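Local coordinates for segregation and condensation protein B (Chlorobium tepidum TLS, PDB 1T6S) that is a winged-helix protein that probably acts in the segregation and condensation machinery for chromosome partitioning during cell division, at residues G112-Q115 and Q116-A120; T152-V155 and F156-L159. One frame throughout, in Å; residues are numbered along the deposited sequence.

Contact 1 of 2, residues G112-Q115 and Q116-A120. With NO3 (nitrate ion), chain G.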
# COMPACT_ATOMS: atom_id res chain seq x y z
N GLY A 112 -14.65 11.86 12.06
CA GLY A 112 -15.78 11.47 12.89
C GLY A 112 -16.53 10.31 12.27
O GLY A 112 -16.91 9.35 12.95
N GLU A 113 -16.75 10.39 10.96
CA GLU A 113 -17.45 9.35 10.24
C GLU A 113 -16.66 8.04 10.24
O GLU A 113 -17.23 6.97 10.46
CB GLU A 113 -17.74 9.83 8.81
CG GLU A 113 -18.91 10.83 8.74
CD GLU A 113 -19.05 11.53 7.39
OE1 GLU A 113 -20.14 12.08 7.13
OE2 GLU A 113 -18.09 11.55 6.59
N ILE A 114 -15.35 8.12 10.02
CA ILE A 114 -14.52 6.91 10.01
C ILE A 114 -14.62 6.23 11.37
O ILE A 114 -14.75 5.01 11.47
CB ILE A 114 -13.03 7.26 9.72
CG1 ILE A 114 -12.88 7.72 8.26
CG2 ILE A 114 -12.14 6.03 10.02
CD1 ILE A 114 -11.58 8.46 7.97
N GLN A 115 -14.57 7.04 12.42
CA GLN A 115 -14.68 6.52 13.78
C GLN A 115 -15.99 5.76 13.98
O GLN A 115 -16.00 4.63 14.49
CB GLN A 115 -14.57 7.67 14.78
CG GLN A 115 -14.75 7.25 16.22
CD GLN A 115 -14.57 8.40 17.18
OE1 GLN A 115 -15.22 9.45 17.04
NE2 GLN A 115 -13.68 8.23 18.15
N GLN A 116 -17.10 6.36 13.55
CA GLN A 116 -18.42 5.73 13.67
C GLN A 116 -18.46 4.35 12.99
O GLN A 116 -18.93 3.37 13.57
CB GLN A 116 -19.49 6.62 13.02
CG GLN A 116 -19.65 7.99 13.65
CD GLN A 116 -20.37 7.93 14.99
OE1 GLN A 116 -20.32 8.89 15.77
NE2 GLN A 116 -21.04 6.81 15.25
N ILE A 117 -17.98 4.29 11.75
CA ILE A 117 -17.95 3.06 10.98
C ILE A 117 -17.08 1.96 11.62
O ILE A 117 -17.48 0.80 11.67
CB ILE A 117 -17.45 3.35 9.52
CG1 ILE A 117 -18.46 4.25 8.80
CG2 ILE A 117 -17.27 2.06 8.75
CD1 ILE A 117 -17.90 4.96 7.59
N ARG A 118 -15.91 2.35 12.11
CA ARG A 118 -14.96 1.44 12.74
C ARG A 118 -15.24 1.15 14.23
O ARG A 118 -15.10 0.02 14.68
CB ARG A 118 -13.54 2.01 12.67
CG ARG A 118 -12.88 1.97 11.30
CD ARG A 118 -11.47 2.51 11.39
NE ARG A 118 -10.52 1.60 12.06
CZ ARG A 118 -9.55 2.01 12.88
NH1 ARG A 118 -9.42 3.31 13.14
NH2 ARG A 118 -8.68 1.15 13.38
N GLY A 119 -15.59 2.20 14.97
CA GLY A 119 -15.82 2.08 16.39
C GLY A 119 -14.46 1.88 17.01
O GLY A 119 -14.21 0.86 17.65
N ALA A 120 -13.57 2.86 16.81
CA ALA A 120 -12.19 2.80 17.29
C ALA A 120 -11.90 3.54 18.59
O ALA A 120 -12.76 3.64 19.46
CB ALA A 120 -11.25 3.31 16.20
N NO3 G . -14.21 15.58 12.39
O1 NO3 G . -13.00 15.90 12.17
O2 NO3 G . -14.65 14.65 11.79
O3 NO3 G . -14.84 16.24 13.18
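The flat groups that meet between Ile114 and Arg118, and again between Glu113 and Ile117, are peptide units, and they meet end-on rather than by their faces. Arg118 N lies almost straight out from the carbonyl of Ile114, 3.0 Å from Ile114 O, and Ile117 N is placed in the same way at 3.1 Å from Glu113 O. One residue earlier the approach to the carbonyl is more oblique: Gln116 N, 3.1 Å from Gly112 O, is tilted 22° from the carbonyl plane, and Gln116 CG packs against that same oxygen. Where the helix ends, Gly119 turns to positive phi (72°).

Side-chain contact is chiefly aliphatic. Ile114 and Arg118 run side by side, with Ile114 CG2 touching Arg118 CD at 3.8 Å; the Arg118 chain then bends at chi3 (73°), so that its guanidinium departs from the isoleucine. At the other end the backbone N of Gly112 donates to nitrate O2 over 2.8 Å, an anion position that the helix N-terminus would probably stabilise.

This short helix follows strand 109-110, whose Thr110 OG1 is hydrogen-bonded to Glu113 N, and it probably forms the first helix of the helix-turn-helix. Ile114 rests on Val103, Ile117 on His106 and Arg118 on Val99 and Val102, fastening helix 111-118 to helix 87-106.

Contact 2 of 2, residues T152-V155 and F156-L159; sequences TTEV and FLDL. With NO3 (nitrate ion), chain N.
Thr153 is the N-cap of the C-terminal helix 154-159, which follows strand 148-152 of the winged-helix sheet after this one residue, and Phe156 is the residue it caps. Phe156 N donates to Thr153 OG1 at 3.1 Å, with an N-H...O angle of 149°. With chi1 at 62°, OG1 sits between the backbone N and the carbonyl carbon, the crowded position, from which it meets that amide. Thr153 also uses its carbonyl: Leu157 N binds Thr153 O at 3.0 Å, while Phe156 N adds a weak, bent contact to the same oxygen. The hydroxyl in turn donates to Gly133 O, so one buried OG1 ties the helix start to the chain ahead of strand 135-140. A valine here would fill much the same space but is likely to leave Phe156 N without its cap and Gly133 O without this donor, loosening the first turn.

The Phe156 ring has Thr153 O near its plane at the edge, and Thr152 CB comes obliquely to within 3.7 Å of Phe156 CD2. Both Thr152 and Phe156 also touch Leu100 of helix 87-106. Nitrate O3 approaches the ring obliquely, 3.4 Å from Phe156 CE2; the ion is held by Ser93 OG and Gln89 NE2 of the second subunit and therefore occupies the dimer interface, where Leu159 packs on Leu159 of that subunit.

On the exposed side, Asp158 N binds Glu154 O at 2.8 Å. There the two carboxylates, their planes 75° apart, bring like charges close together, with Glu154 OE1 4.3 Å from Asp158 OD1.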
# COMPACT_ATOMS: atom_id res chain seq x y z
N THR A 152 -8.83 8.86 -1.28
CA THR A 152 -7.56 8.24 -1.65
C THR A 152 -6.88 9.09 -2.74
O THR A 152 -7.52 9.95 -3.33
CB THR A 152 -7.77 6.78 -2.17
OG1 THR A 152 -8.80 6.77 -3.16
CG2 THR A 152 -8.16 5.84 -1.01
N THR A 153 -5.60 8.84 -3.00
CA THR A 153 -4.82 9.60 -3.97
C THR A 153 -4.39 8.77 -5.19
O THR A 153 -4.39 7.54 -5.13
CB THR A 153 -3.54 10.14 -3.32
OG1 THR A 153 -2.73 9.04 -2.87
CG2 THR A 153 -3.87 11.03 -2.12
N GLU A 154 -4.00 9.44 -6.28
CA GLU A 154 -3.55 8.73 -7.48
C GLU A 154 -2.27 8.00 -7.09
O GLU A 154 -1.89 7.00 -7.69
CB GLU A 154 -3.26 9.70 -8.64
CG GLU A 154 -3.30 9.02 -10.03
CD GLU A 154 -4.71 8.60 -10.40
OE1 GLU A 154 -4.88 7.67 -11.21
OE2 GLU A 154 -5.67 9.22 -9.88
N VAL A 155 -1.61 8.52 -6.06
CA VAL A 155 -0.40 7.92 -5.54
C VAL A 155 -0.76 6.53 -5.00
O VAL A 155 -0.04 5.55 -5.23
CB VAL A 155 0.17 8.75 -4.40
CG1 VAL A 155 1.47 8.11 -3.89
CG2 VAL A 155 0.42 10.18 -4.88
N PHE A 156 -1.87 6.45 -4.27
CA PHE A 156 -2.34 5.18 -3.73
C PHE A 156 -2.73 4.25 -4.88
O PHE A 156 -2.32 3.09 -4.92
CB PHE A 156 -3.58 5.36 -2.83
CG PHE A 156 -4.37 4.08 -2.64
CD1 PHE A 156 -3.86 3.04 -1.88
CD2 PHE A 156 -5.61 3.92 -3.25
CE1 PHE A 156 -4.58 1.83 -1.73
CE2 PHE A 156 -6.33 2.73 -3.12
CZ PHE A 156 -5.82 1.69 -2.35
N LEU A 157 -3.53 4.76 -5.81
CA LEU A 157 -3.98 3.95 -6.92
C LEU A 157 -2.82 3.40 -7.76
O LEU A 157 -2.82 2.22 -8.10
CB LEU A 157 -4.95 4.75 -7.80
CG LEU A 157 -6.26 5.16 -7.11
CD1 LEU A 157 -7.09 6.02 -8.04
CD2 LEU A 157 -7.06 3.90 -6.72
N ASP A 158 -1.84 4.24 -8.06
CA ASP A 158 -0.68 3.82 -8.86
C ASP A 158 0.12 2.74 -8.13
O ASP A 158 0.50 1.72 -8.70
CB ASP A 158 0.25 5.00 -9.16
CG ASP A 158 -0.30 5.93 -10.23
OD1 ASP A 158 -1.19 5.52 -10.98
OD2 ASP A 158 0.20 7.07 -10.32
N LEU A 159 0.36 2.97 -6.85
CA LEU A 159 1.12 2.03 -6.05
C LEU A 159 0.43 0.66 -6.02
O LEU A 159 1.09 -0.36 -6.23
CB LEU A 159 1.30 2.58 -4.63
CG LEU A 159 2.40 1.95 -3.80
CD1 LEU A 159 3.72 1.98 -4.59
CD2 LEU A 159 2.54 2.68 -2.48
N NO3 N . -10.14 4.06 -4.47
O1 NO3 N . -10.42 3.11 -5.23
O2 NO3 N . -10.51 5.16 -4.82
O3 NO3 N . -9.53 3.81 -3.45

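How the contacts relate
Each contact is built on one short helix and takes in one of its ends, contact 1 running past the C-terminal end and contact 2 starting before the N-terminal end; they illustrate how one local pattern of backbone bonds is adapted to its surroundings. Contact 1 is largely a surface contact, with Ile114 its buried member, and no other protein chain of the assembly touches it; contact 2 is partly buried and meets the second subunit. Their centres are 23 Å apart, yet helix 87-106 serves both, under different residues. Contact 1 relies on main-chain bonds and aliphatic packing, whereas contact 2 adds a hydroxyl cap and an aromatic ring. Each has a nitrate, bound by a backbone amide in 112-120 but between subunits beside 152-159.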